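Local coordinates for response regulator receiver protein (Paraburkholderia phymatum, PDB 5TE9) that probably acts as a phosphorylation-dependent signalling switch, a CheY-like receiver domain of the kind that takes phosphate from a partner histidine kinase, at residues E24-P27 / T28-M31. Residues are numbered along the deposited sequence; the frame is centred on the assembly and turned at random.
Sequences EDSP and TDVM
Ser26 and Val30 close the first turn of helix 27-39, Val30 N reaching Ser26 O at 2.8 Å with an N-H...O angle of 163°. Met31 N repeats the step onto Pro27 O at 2.9 Å. Ser26 is the N-cap. Its hydroxyl stands anti to its own backbone N (chi1 -178°), which swings OG over the start of the helix to take a weak capping bond from Asp29 N at 3.4 Å. The same OG gives its hydrogen, again weakly, to Asp29 OD2 at 3.2 Å, a side-chain bond added to the cap. The backbone N-H of Ser26 goes to Glu24 instead. Pro27, at the first helical position, has no N-H to leave unpaired there.

Glu24 is the first residue after strand 19-23. A bend at its second torsion folds the chain back so that OE2 accepts from Ser26 N at 2.9 Å, met on the anti side and 19° out of the carboxylate plane; this ties the cap residue to the Glu24 carboxylate two residues earlier. The aliphatic part of Glu24 meanwhile packs alongside Val30, CG to CG2 3.9 Å, the two side chains running in opposite senses. Glu24 OE1 and Asp29 OD2, like charges, lie 4.4 Å apart. Lys129 makes a long, weak ion pair with OE1.

The turn links strand 19-23 to helix 27-39 at the C-terminal ends of the parallel strands, with 19-23 between 46-49 and 71-76. There Glu24 OE2 lies close to Asp77, the predicted phosphorylation site after strand 71-76, as in the acidic pocket of CheY-like receivers.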
loop_
_atom_site.group_PDB
_atom_site.type_symbol
_atom_site.label_atom_id
_atom_site.label_comp_id
_atom_site.label_asym_id
_atom_site.label_seq_id
_atom_site.Cartn_x
_atom_site.Cartn_y
_atom_site.Cartn_z
ATOM N N GLU A 24 9.977 -8.743 -17.542
ATOM C CA GLU A 24 9.478 -7.855 -18.579
ATOM C C GLU A 24 10.657 -7.385 -19.415
ATOM O O GLU A 24 11.708 -7.029 -18.875
ATOM C CB GLU A 24 8.730 -6.665 -17.975
ATOM C CG GLU A 24 8.526 -5.511 -18.926
ATOM C CD GLU A 24 7.474 -5.777 -19.965
ATOM O OE1 GLU A 24 6.285 -5.834 -19.593
ATOM O OE2 GLU A 24 7.828 -5.925 -21.152
ATOM N N ASP A 25 10.479 -7.391 -20.733
ATOM C CA ASP A 25 11.560 -6.988 -21.620
ATOM C C ASP A 25 11.579 -5.491 -21.903
ATOM O O ASP A 25 12.641 -4.951 -22.226
ATOM C CB ASP A 25 11.478 -7.758 -22.938
ATOM C CG ASP A 25 10.905 -6.923 -24.067
ATOM O OD1 ASP A 25 9.669 -6.716 -24.084
ATOM O OD2 ASP A 25 11.700 -6.468 -24.928
ATOM N N SER A 26 10.449 -4.803 -21.790
ATOM C CA SER A 26 10.399 -3.388 -22.164
ATOM C C SER A 26 11.099 -2.538 -21.115
ATOM O O SER A 26 10.651 -2.507 -19.966
ATOM C CB SER A 26 8.959 -2.916 -22.327
ATOM O OG SER A 26 8.920 -1.555 -22.736
ATOM N N PRO A 27 12.196 -1.852 -21.454
ATOM C CA PRO A 27 12.856 -0.992 -20.467
ATOM C C PRO A 27 12.000 0.180 -20.027
ATOM O O PRO A 27 12.083 0.582 -18.865
ATOM C CB PRO A 27 14.121 -0.521 -21.201
ATOM C CG PRO A 27 13.789 -0.650 -22.663
ATOM C CD PRO A 27 12.895 -1.849 -22.755
ATOM N N THR A 28 11.213 0.759 -20.930
ATOM C CA THR A 28 10.248 1.778 -20.543
ATOM C C THR A 28 9.279 1.245 -19.494
ATOM O O THR A 28 9.014 1.909 -18.485
ATOM C CB THR A 28 9.478 2.251 -21.771
ATOM O OG1 THR A 28 10.332 3.054 -22.593
ATOM C CG2 THR A 28 8.253 3.048 -21.347
ATOM N N ASP A 29 8.747 0.039 -19.715
ATOM C CA ASP A 29 7.765 -0.528 -18.795
ATOM C C ASP A 29 8.410 -0.964 -17.487
ATOM O O ASP A 29 7.795 -0.826 -16.419
ATOM C CB ASP A 29 7.028 -1.690 -19.458
ATOM C CG ASP A 29 6.068 -1.224 -20.533
ATOM O OD1 ASP A 29 5.422 -0.174 -20.331
ATOM O OD2 ASP A 29 5.964 -1.895 -21.579
ATOM N N VAL A 30 9.648 -1.476 -17.537
ATOM C CA VAL A 30 10.366 -1.751 -16.290
ATOM C C VAL A 30 10.583 -0.458 -15.513
ATOM O O VAL A 30 10.492 -0.428 -14.277
ATOM C CB VAL A 30 11.698 -2.468 -16.571
ATOM C CG1 VAL A 30 12.632 -2.348 -15.374
ATOM C CG2 VAL A 30 11.455 -3.927 -16.900
ATOM N N MET A 31 10.857 0.634 -16.231
ATOM C CA MET A 31 11.080 1.923 -15.589
ATOM C C MET A 31 9.834 2.387 -14.837
ATOM O O MET A 31 9.932 2.884 -13.713
ATOM C CB MET A 31 11.505 2.951 -16.640
ATOM C CG MET A 31 12.673 3.824 -16.212
ATOM S SD MET A 31 13.821 2.933 -15.147
ATOM C CE MET A 31 14.011 4.125 -13.818
#